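PDB 5IKJ: cryptic loci regulator 2 from Schizosaccharomyces pombe 972h-, which acts upstream of histone deacetylases to promote transcriptional silencing and is needed for nucleosome positioning at heterochromatic loci and for gene silencing by the SHREC complex. Local coordinates for residues L63-V67 against L190-I194; N150-R156 against R167-G173; D185-H189 against C204-C209. The contacts are given in a common frame with arbitrary orientation. Residue numbers count along the deposited sequence, not the author numbering.

Contact 1 of 3, residues L63-V67 against L190-I194; sequences LAQHV and LYWLI
The imidazole of His66 lies flat over one face of the Tyr191 phenol ring, a face-to-face stack with centroids 3.5 Å apart, planes at 8° and His66 ND1 3.1 Å from Tyr191 CD1. Both side chains leave their helices as chi1 t rotamers with CA-to-CB bonds aimed across the interface. A flat, polar imidazole suits the place, because it can stack on the phenol while its NE2 is hydrogen-bonded to Glu225. The pair belongs to a helix-helix packing in which the last turn of helix 50-67 meets helix 183-195: the short segments' axes approach to 10.8 Å at a crossing angle of -52°, and Leu63 and Tyr191 have the nearest CA atoms, 6.4 Å apart. Beside the stack, branched aliphatic side chains fill the gap. Leu63 (t, p) sets its CD2 3.9 Å from Leu190 CD2, and Leu63 CD1 lies 3.8 Å from Ile194 CG1. Val67 CG2 presses tightly on Ile194 CD1, 3.2 Å away, and sits 4.1 Å from Tyr191 CE1. Ile194 also forms backbone hydrogen bonds with the Cryptic loci regulator protein 1 chain.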
loop_
_atom_site.group_PDB
_atom_site.type_symbol
_atom_site.label_atom_id
_atom_site.label_comp_id
_atom_site.label_asym_id
_atom_site.label_seq_id
_atom_site.Cartn_x
_atom_site.Cartn_y
_atom_site.Cartn_z
ATOM N N LEU A 63 13.518 -4.742 -13.089
ATOM C CA LEU A 63 13.939 -3.709 -12.149
ATOM C C LEU A 63 13.038 -2.486 -12.262
ATOM O O LEU A 63 12.532 -1.975 -11.256
ATOM C CB LEU A 63 15.399 -3.330 -12.400
ATOM C CG LEU A 63 15.986 -2.286 -11.446
ATOM C CD1 LEU A 63 15.886 -2.759 -10.001
ATOM C CD2 LEU A 63 17.434 -1.969 -11.803
ATOM N N ALA A 64 12.811 -2.011 -13.489
ATOM C CA ALA A 64 11.963 -0.840 -13.687
ATOM C C ALA A 64 10.561 -1.073 -13.143
ATOM O O ALA A 64 9.990 -0.201 -12.479
ATOM C CB ALA A 64 11.905 -0.479 -15.171
ATOM N N GLN A 65 9.984 -2.245 -13.419
ATOM C CA GLN A 65 8.660 -2.561 -12.900
ATOM C C GLN A 65 8.665 -2.732 -11.388
ATOM O O GLN A 65 7.602 -2.659 -10.765
ATOM C CB GLN A 65 8.126 -3.828 -13.571
ATOM C CG GLN A 65 7.878 -3.668 -15.065
ATOM C CD GLN A 65 7.608 -4.987 -15.762
ATOM O OE1 GLN A 65 7.602 -6.044 -15.132
ATOM N NE2 GLN A 65 7.386 -4.929 -17.070
ATOM N N HIS A 66 9.835 -2.950 -10.787
ATOM C CA HIS A 66 9.918 -3.059 -9.337
ATOM C C HIS A 66 10.070 -1.685 -8.697
ATOM O O HIS A 66 9.308 -1.325 -7.793
ATOM C CB HIS A 66 11.090 -3.962 -8.954
ATOM C CG HIS A 66 10.979 -4.560 -7.587
ATOM N ND1 HIS A 66 11.836 -5.542 -7.138
ATOM C CD2 HIS A 66 10.119 -4.317 -6.569
ATOM C CE1 HIS A 66 11.508 -5.879 -5.904
ATOM N NE2 HIS A 66 10.469 -5.151 -5.535
ATOM N N VAL A 67 11.041 -0.898 -9.163
ATOM C CA VAL A 67 11.309 0.397 -8.544
ATOM C C VAL A 67 10.154 1.357 -8.792
ATOM O O VAL A 67 9.749 2.107 -7.896
ATOM C CB VAL A 67 12.636 0.981 -9.059
ATOM C CG1 VAL A 67 13.030 2.206 -8.240
ATOM C CG2 VAL A 67 13.735 -0.056 -8.999
ATOM N N LEU A 190 20.209 -7.220 -7.407
ATOM C CA LEU A 190 20.196 -6.000 -8.206
ATOM C C LEU A 190 19.274 -4.956 -7.592
ATOM O O LEU A 190 19.629 -3.775 -7.502
ATOM C CB LEU A 190 19.757 -6.313 -9.638
ATOM C CG LEU A 190 19.650 -5.110 -10.580
ATOM C CD1 LEU A 190 21.005 -4.445 -10.764
ATOM C CD2 LEU A 190 19.065 -5.517 -11.924
ATOM N N TYR A 191 18.080 -5.375 -7.170
ATOM C CA TYR A 191 17.122 -4.444 -6.588
ATOM C C TYR A 191 17.637 -3.871 -5.273
ATOM O O TYR A 191 17.381 -2.705 -4.955
ATOM C CB TYR A 191 15.784 -5.154 -6.389
ATOM C CG TYR A 191 14.722 -4.318 -5.720
ATOM C CD1 TYR A 191 13.998 -3.375 -6.438
ATOM C CD2 TYR A 191 14.431 -4.485 -4.374
ATOM C CE1 TYR A 191 13.020 -2.615 -5.829
ATOM C CE2 TYR A 191 13.456 -3.730 -3.758
ATOM C CZ TYR A 191 12.754 -2.797 -4.489
ATOM O OH TYR A 191 11.781 -2.042 -3.876
ATOM N N TRP A 192 18.368 -4.675 -4.498
ATOM C CA TRP A 192 18.968 -4.177 -3.265
ATOM C C TRP A 192 20.057 -3.152 -3.553
ATOM O O TRP A 192 20.220 -2.183 -2.804
ATOM C CB TRP A 192 19.532 -5.345 -2.456
ATOM C CG TRP A 192 20.335 -4.928 -1.265
ATOM C CD1 TRP A 192 19.858 -4.549 -0.045
ATOM C CD2 TRP A 192 21.764 -4.859 -1.176
ATOM N NE1 TRP A 192 20.899 -4.243 0.797
ATOM C CE2 TRP A 192 22.080 -4.425 0.126
ATOM C CE3 TRP A 192 22.807 -5.118 -2.071
ATOM C CZ2 TRP A 192 23.393 -4.245 0.557
ATOM C CZ3 TRP A 192 24.110 -4.938 -1.643
ATOM C CH2 TRP A 192 24.392 -4.506 -0.341
ATOM N N LEU A 193 20.814 -3.348 -4.637
ATOM C CA LEU A 193 21.906 -2.434 -4.955
ATOM C C LEU A 193 21.391 -1.033 -5.250
ATOM O O LEU A 193 22.036 -0.040 -4.893
ATOM C CB LEU A 193 22.708 -2.964 -6.143
ATOM C CG LEU A 193 23.733 -4.061 -5.850
ATOM C CD1 LEU A 193 24.302 -4.604 -7.152
ATOM C CD2 LEU A 193 24.850 -3.539 -4.955
ATOM N N ILE A 194 20.231 -0.925 -5.898
ATOM C CA ILE A 194 19.706 0.382 -6.270
ATOM C C ILE A 194 18.749 0.960 -5.233
ATOM O O ILE A 194 18.466 2.167 -5.274
ATOM C CB ILE A 194 18.998 0.326 -7.635
ATOM C CG1 ILE A 194 17.784 -0.589 -7.573
ATOM C CG2 ILE A 194 19.955 -0.135 -8.724
ATOM C CD1 ILE A 194 16.489 0.136 -7.365
#

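Contact 2 of 3, residues N150-R156 against R167-G173; sequences NYQLYQR and REFWLYG
Asn150, in a loop conformation with positive phi (75°), leads into the pairing and brings its O to 3.7 Å from Gly173 CA. Tyr151 (chi1 m) then lays its ring face against Gly173, whose CA is 4.1 Å from the centroid in a CH-pi contact. At phi/psi 136/-24 any other residue would be strained, and a CB there would lie only 2.7 Å from Tyr151 CD2. The Tyr151 hydroxyl bonds to Asp21. At Gln152 strand 152-156 begins, its axis 4.5 Å from that of strand 168-172, N-to-C directions at 152°. Gln152 and Tyr172 form a hydrogen-bonded pair: Gln152 N to Tyr172 O 3.1 Å, Tyr172 N to Gln152 O 3.0 Å. Leu153 and Leu171 form a non-hydrogen-bonded pair, Leu153 CB 4.0 Å from Leu171 CD1, on the face shared with Phe169 and Gln155, which helix 50-67 covers. Tyr154 pairs with Trp170 through hydrogen bonds Trp170 N to Tyr154 O (2.9 Å) and, weak, Tyr154 N to Trp170 O (2.8 Å). The Tyr154 ring receives the edge of Tyr172, planes at 85°. Gln155 and Phe169 are a non-hydrogen-bonded pair; Gln155 OE1 accepts from Lys51. Arg156 hydrogen-bonds Glu168 (Arg156 N to Glu168 O 2.7 Å, Glu168 N to Arg156 O 3.0 Å). The extended Arg156 chain (chi1, chi2 t) sets CD over the Trp170 face, 3.4 Å from the six-membered-ring centroid, a CH-pi contact. The strands form an antiparallel beta hairpin, consistent with a methyl-CpG-binding-domain-like fold.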
loop_
_atom_site.group_PDB
_atom_site.type_symbol
_atom_site.label_atom_id
_atom_site.label_comp_id
_atom_site.label_asym_id
_atom_site.label_seq_id
_atom_site.Cartn_x
_atom_site.Cartn_y
_atom_site.Cartn_z
ATOM N N ASN A 150 32.140 -4.971 -11.987
ATOM C CA ASN A 150 32.814 -6.168 -11.476
ATOM C C ASN A 150 31.944 -7.419 -11.511
ATOM O O ASN A 150 32.340 -8.441 -10.932
ATOM C CB ASN A 150 33.340 -5.971 -10.050
ATOM C CG ASN A 150 34.587 -5.110 -10.005
ATOM O OD1 ASN A 150 34.862 -4.348 -10.931
ATOM N ND2 ASN A 150 35.355 -5.237 -8.930
ATOM N N TYR A 151 30.785 -7.388 -12.165
ATOM C CA TYR A 151 29.996 -8.590 -12.399
ATOM C C TYR A 151 30.251 -9.105 -13.810
ATOM O O TYR A 151 30.367 -8.320 -14.757
ATOM C CB TYR A 151 28.501 -8.322 -12.200
ATOM C CG TYR A 151 28.062 -8.343 -10.751
ATOM C CD1 TYR A 151 28.224 -7.229 -9.938
ATOM C CD2 TYR A 151 27.484 -9.479 -10.197
ATOM C CE1 TYR A 151 27.825 -7.245 -8.614
ATOM C CE2 TYR A 151 27.081 -9.505 -8.874
ATOM C CZ TYR A 151 27.254 -8.385 -8.087
ATOM O OH TYR A 151 26.856 -8.403 -6.768
ATOM N N GLN A 152 30.340 -10.428 -13.944
ATOM C CA GLN A 152 30.649 -11.071 -15.215
ATOM C C GLN A 152 29.626 -12.163 -15.491
ATOM O O GLN A 152 29.358 -13.003 -14.626
ATOM C CB GLN A 152 32.064 -11.659 -15.206
ATOM C CG GLN A 152 32.513 -12.230 -16.543
ATOM C CD GLN A 152 32.637 -11.173 -17.619
ATOM O OE1 GLN A 152 31.963 -11.236 -18.648
ATOM N NE2 GLN A 152 33.505 -10.194 -17.392
ATOM N N LEU A 153 29.060 -12.146 -16.694
ATOM C CA LEU A 153 28.057 -13.118 -17.105
ATOM C C LEU A 153 28.710 -14.276 -17.852
ATOM O O LEU A 153 29.747 -14.116 -18.500
ATOM C CB LEU A 153 27.003 -12.450 -17.990
ATOM C CG LEU A 153 25.828 -13.309 -18.459
ATOM C CD1 LEU A 153 24.931 -13.690 -17.292
ATOM C CD2 LEU A 153 25.040 -12.572 -19.530
ATOM N N TYR A 154 28.088 -15.451 -17.754
ATOM C CA TYR A 154 28.618 -16.657 -18.375
ATOM C C TYR A 154 27.473 -17.538 -18.852
ATOM O O TYR A 154 26.368 -17.496 -18.305
ATOM C CB TYR A 154 29.489 -17.467 -17.406
ATOM C CG TYR A 154 30.731 -16.757 -16.927
ATOM C CD1 TYR A 154 30.671 -15.839 -15.886
ATOM C CD2 TYR A 154 31.967 -17.017 -17.500
ATOM C CE1 TYR A 154 31.804 -15.194 -15.439
ATOM C CE2 TYR A 154 33.107 -16.375 -17.061
ATOM C CZ TYR A 154 33.020 -15.465 -16.030
ATOM O OH TYR A 154 34.154 -14.822 -15.590
ATOM N N GLN A 155 27.755 -18.338 -19.878
ATOM C CA GLN A 155 26.901 -19.450 -20.275
ATOM C C GLN A 155 27.544 -20.745 -19.798
ATOM O O GLN A 155 28.730 -20.980 -20.049
ATOM C CB GLN A 155 26.710 -19.491 -21.793
ATOM C CG GLN A 155 25.635 -20.471 -22.252
ATOM C CD GLN A 155 25.454 -20.486 -23.759
ATOM O OE1 GLN A 155 24.524 -19.880 -24.289
ATOM N NE2 GLN A 155 26.341 -21.189 -24.457
ATOM N N ARG A 156 26.769 -21.577 -19.107
ATOM C CA ARG A 156 27.256 -22.860 -18.616
ATOM C C ARG A 156 26.436 -23.985 -19.227
ATOM O O ARG A 156 25.201 -23.942 -19.208
ATOM C CB ARG A 156 27.192 -22.951 -17.090
ATOM C CG ARG A 156 28.070 -24.065 -16.530
ATOM C CD ARG A 156 27.940 -24.189 -15.022
ATOM N NE ARG A 156 26.774 -24.980 -14.633
ATOM C CZ ARG A 156 26.810 -26.153 -14.002
ATOM N NH1 ARG A 156 25.676 -26.770 -13.702
ATOM N NH2 ARG A 156 27.962 -26.714 -13.659
ATOM N N ARG A 167 20.740 -25.003 -20.883
ATOM C CA ARG A 167 21.800 -24.046 -20.600
ATOM C C ARG A 167 21.434 -23.176 -19.404
ATOM O O ARG A 167 20.266 -22.852 -19.175
ATOM C CB ARG A 167 22.065 -23.153 -21.815
ATOM C CG ARG A 167 23.415 -23.366 -22.476
ATOM C CD ARG A 167 23.466 -24.678 -23.238
ATOM N NE ARG A 167 24.691 -24.799 -24.024
ATOM C CZ ARG A 167 24.837 -24.357 -25.271
ATOM N NH1 ARG A 167 23.831 -23.759 -25.897
ATOM N NH2 ARG A 167 25.995 -24.514 -25.897
ATOM N N GLU A 168 22.455 -22.796 -18.642
ATOM C CA GLU A 168 22.306 -21.887 -17.517
ATOM C C GLU A 168 23.232 -20.694 -17.702
ATOM O O GLU A 168 24.336 -20.822 -18.240
ATOM C CB GLU A 168 22.615 -22.589 -16.191
ATOM C CG GLU A 168 21.611 -23.671 -15.831
ATOM C CD GLU A 168 21.972 -24.413 -14.560
ATOM O OE1 GLU A 168 22.933 -24.000 -13.878
ATOM O OE2 GLU A 168 21.293 -25.413 -14.243
ATOM N N PHE A 169 22.771 -19.529 -17.254
ATOM C CA PHE A 169 23.520 -18.284 -17.382
ATOM C C PHE A 169 23.911 -17.815 -15.986
ATOM O O PHE A 169 23.060 -17.357 -15.216
ATOM C CB PHE A 169 22.695 -17.233 -18.123
ATOM C CG PHE A 169 22.288 -17.657 -19.506
ATOM C CD1 PHE A 169 23.165 -17.528 -20.570
ATOM C CD2 PHE A 169 21.033 -18.196 -19.739
ATOM C CE1 PHE A 169 22.795 -17.922 -21.843
ATOM C CE2 PHE A 169 20.658 -18.592 -21.010
ATOM C CZ PHE A 169 21.541 -18.454 -22.063
ATOM N N TRP A 170 25.198 -17.925 -15.666
ATOM C CA TRP A 170 25.708 -17.637 -14.334
ATOM C C TRP A 170 26.341 -16.253 -14.293
ATOM O O TRP A 170 27.082 -15.868 -15.204
ATOM C CB TRP A 170 26.735 -18.689 -13.905
ATOM C CG TRP A 170 26.144 -20.033 -13.607
ATOM C CD1 TRP A 170 24.895 -20.476 -13.937
ATOM C CD2 TRP A 170 26.780 -21.107 -12.910
ATOM N NE1 TRP A 170 24.717 -21.763 -13.488
ATOM C CE2 TRP A 170 25.859 -22.173 -12.855
ATOM C CE3 TRP A 170 28.040 -21.272 -12.328
ATOM C CZ2 TRP A 170 26.158 -23.385 -12.238
ATOM C CZ3 TRP A 170 28.336 -22.475 -11.720
ATOM C CH2 TRP A 170 27.401 -23.518 -11.680
ATOM N N LEU A 171 26.047 -15.507 -13.230
ATOM C CA LEU A 171 26.617 -14.181 -13.006
ATOM C C LEU A 171 27.478 -14.231 -11.749
ATOM O O LEU A 171 26.960 -14.402 -10.642
ATOM C CB LEU A 171 25.516 -13.132 -12.873
ATOM C CG LEU A 171 25.996 -11.677 -12.830
ATOM C CD1 LEU A 171 26.437 -11.220 -14.210
ATOM C CD2 LEU A 171 24.911 -10.770 -12.280
ATOM N N TYR A 172 28.788 -14.089 -11.923
ATOM C CA TYR A 172 29.714 -13.994 -10.804
ATOM C C TYR A 172 29.951 -12.532 -10.437
ATOM O O TYR A 172 29.652 -11.614 -11.205
ATOM C CB TYR A 172 31.047 -14.666 -11.139
ATOM C CG TYR A 172 31.023 -16.180 -11.082
ATOM C CD1 TYR A 172 30.587 -16.931 -12.166
ATOM C CD2 TYR A 172 31.457 -16.858 -9.950
ATOM C CE1 TYR A 172 30.573 -18.315 -12.120
ATOM C CE2 TYR A 172 31.447 -18.242 -9.894
ATOM C CZ TYR A 172 31.004 -18.964 -10.982
ATOM O OH TYR A 172 30.992 -20.339 -10.933
ATOM N N GLY A 173 30.502 -12.326 -9.241
ATOM C CA GLY A 173 30.785 -10.990 -8.752
ATOM C C GLY A 173 30.382 -10.789 -7.306
ATOM O O GLY A 173 30.934 -9.929 -6.615
#

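Contact 3 of 3, residues D185-H189 against C204-C209; sequences DFLHH and CCCVLC. With ZN (zinc ion), chain C.
A single zinc ion is the strongest link here, for no direct hydrogen bond crosses between helical residues 185-189 and the cysteine-rich segment 204-209. His189 (chi1 t, chi2 76°) offers ND1 to the metal at 2.1 Å, and the soft thiolates that suit zinc complete the site: Cys204 SG at 2.2 Å, Cys206 SG and Cys209 SG each at 2.4 Å. The other imidazole nitrogen, His189 NE2, bonds to Asp21, which orients the ring. The sulfurs also order their own loop. Cys204 SG accepts from Cys206 N at 3.4 Å, and Cys206, the N-cap of helix 207-210, accepts from Cys209 N through SG, again at 3.4 Å. The backbones come closest where His188 and Cys206 place their CA atoms 4.8 Å apart; His188 CB lies 3.7 Å from Cys206 CA. One water joins the segments, donating to His188 O and accepting from Cys205 N, both at 2.9 Å. At the margin, the beta-branched Val207 lays CG2 3.8 Å from Asp185 OD1. With three cysteines in a CxCxxC spacing and a histidine from the preceding helix, this is a zinc site of the three-cysteine, one-histidine type that fastens loop and helix together.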
loop_
_atom_site.group_PDB
_atom_site.type_symbol
_atom_site.label_atom_id
_atom_site.label_comp_id
_atom_site.label_asym_id
_atom_site.label_seq_id
_atom_site.Cartn_x
_atom_site.Cartn_y
_atom_site.Cartn_z
ATOM N N ASP A 185 17.417 -14.928 -9.720
ATOM C CA ASP A 185 18.089 -14.845 -8.426
ATOM C C ASP A 185 18.903 -13.563 -8.309
ATOM O O ASP A 185 18.937 -12.939 -7.243
ATOM C CB ASP A 185 18.979 -16.070 -8.218
ATOM C CG ASP A 185 18.181 -17.340 -7.988
ATOM O OD1 ASP A 185 16.984 -17.242 -7.644
ATOM O OD2 ASP A 185 18.754 -18.438 -8.143
ATOM N N PHE A 186 19.567 -13.154 -9.394
ATOM C CA PHE A 186 20.329 -11.911 -9.371
ATOM C C PHE A 186 19.429 -10.703 -9.156
ATOM O O PHE A 186 19.847 -9.727 -8.524
ATOM C CB PHE A 186 21.109 -11.745 -10.674
ATOM C CG PHE A 186 21.668 -10.363 -10.870
ATOM C CD1 PHE A 186 22.665 -9.882 -10.039
ATOM C CD2 PHE A 186 21.195 -9.547 -11.883
ATOM C CE1 PHE A 186 23.182 -8.612 -10.215
ATOM C CE2 PHE A 186 21.709 -8.275 -12.065
ATOM C CZ PHE A 186 22.704 -7.807 -11.229
ATOM N N LEU A 187 18.196 -10.750 -9.663
ATOM C CA LEU A 187 17.341 -9.567 -9.642
ATOM C C LEU A 187 17.153 -9.034 -8.227
ATOM O O LEU A 187 17.137 -7.816 -8.015
ATOM C CB LEU A 187 15.985 -9.882 -10.271
ATOM C CG LEU A 187 15.774 -9.434 -11.716
ATOM C CD1 LEU A 187 14.385 -9.831 -12.163
ATOM C CD2 LEU A 187 15.968 -7.928 -11.878
ATOM N N HIS A 188 16.999 -9.925 -7.249
ATOM C CA HIS A 188 16.791 -9.470 -5.878
ATOM C C HIS A 188 18.011 -8.722 -5.357
ATOM O O HIS A 188 17.874 -7.705 -4.669
ATOM C CB HIS A 188 16.449 -10.658 -4.980
ATOM C CG HIS A 188 15.119 -11.273 -5.286
ATOM N ND1 HIS A 188 13.933 -10.733 -4.839
ATOM C CD2 HIS A 188 14.788 -12.374 -6.002
ATOM C CE1 HIS A 188 12.927 -11.477 -5.264
ATOM N NE2 HIS A 188 13.419 -12.479 -5.970
ATOM N N HIS A 189 19.213 -9.204 -5.680
ATOM C CA HIS A 189 20.420 -8.469 -5.316
ATOM C C HIS A 189 20.531 -7.175 -6.111
ATOM O O HIS A 189 20.911 -6.134 -5.562
ATOM C CB HIS A 189 21.655 -9.340 -5.537
ATOM C CG HIS A 189 22.886 -8.816 -4.868
ATOM N ND1 HIS A 189 23.097 -8.924 -3.511
ATOM C CD2 HIS A 189 23.969 -8.175 -5.367
ATOM C CE1 HIS A 189 24.258 -8.376 -3.202
ATOM N NE2 HIS A 189 24.807 -7.912 -4.310
ATOM N N CYS A 204 18.852 -7.389 2.076
ATOM C CA CYS A 204 18.689 -7.999 0.763
ATOM C C CYS A 204 17.973 -9.337 0.886
ATOM O O CYS A 204 18.238 -10.115 1.807
ATOM C CB CYS A 204 20.047 -8.196 0.088
ATOM S SG CYS A 204 19.949 -8.772 -1.628
ATOM N N CYS A 205 17.068 -9.602 -0.053
ATOM C CA CYS A 205 16.308 -10.845 -0.076
ATOM C C CYS A 205 16.934 -11.914 -0.961
ATOM O O CYS A 205 16.396 -13.024 -1.035
ATOM C CB CYS A 205 14.877 -10.582 -0.557
ATOM S SG CYS A 205 13.997 -9.287 0.339
ATOM N N CYS A 206 18.048 -11.620 -1.627
ATOM C CA CYS A 206 18.590 -12.549 -2.604
ATOM C C CYS A 206 19.153 -13.788 -1.913
ATOM O O CYS A 206 19.425 -13.796 -0.710
ATOM C CB CYS A 206 19.674 -11.877 -3.447
ATOM S SG CYS A 206 21.359 -12.106 -2.836
ATOM N N VAL A 207 19.344 -14.845 -2.705
ATOM C CA VAL A 207 19.701 -16.144 -2.144
ATOM C C VAL A 207 21.097 -16.112 -1.538
ATOM O O VAL A 207 21.371 -16.816 -0.559
ATOM C CB VAL A 207 19.598 -17.245 -3.219
ATOM C CG1 VAL A 207 19.655 -18.624 -2.569
ATOM C CG2 VAL A 207 18.320 -17.099 -4.039
ATOM N N LEU A 208 22.001 -15.306 -2.097
ATOM C CA LEU A 208 23.392 -15.337 -1.658
ATOM C C LEU A 208 23.621 -14.511 -0.399
ATOM O O LEU A 208 24.566 -14.785 0.349
ATOM C CB LEU A 208 24.304 -14.854 -2.787
ATOM C CG LEU A 208 24.280 -15.694 -4.069
ATOM C CD1 LEU A 208 25.250 -15.128 -5.095
ATOM C CD2 LEU A 208 24.602 -17.158 -3.793
ATOM N N CYS A 209 22.781 -13.509 -0.142
ATOM C CA CYS A 209 22.864 -12.755 1.102
ATOM C C CYS A 209 21.997 -13.346 2.202
ATOM O O CYS A 209 22.318 -13.187 3.385
ATOM C CB CYS A 209 22.448 -11.298 0.874
ATOM S SG CYS A 209 23.353 -10.452 -0.444
HETATM ZN ZN ZN C . 21.818 -9.876 -2.139
HETATM O O HOH W 1 16.639 -7.514 -2.022
#

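From the N terminus, helix 50-67 supplies the first half of contact 1, whose partner comes 123 residues later. Within that long loop contact 2 opens and closes, as the hairpin of 150-156 and 167-173. The chain then enters helix 183-195, where contact 3 opens at 185-189 before contact 1 closes at 190-194; contact 3 closes only at 204-209, so these two cross and share a helix. They touch where Trp192 CG lies 3.5 Å from Cys204 CB. Contacts 2 and 3, in series, meet where Leu171 CD2 lies 3.3 Å from Phe186 CD1, and Tyr151 OH lies 3.2 Å from His189 CD2. Helix 183-195 thus sits between helix 50-67, the hairpin and the zinc-bound loop.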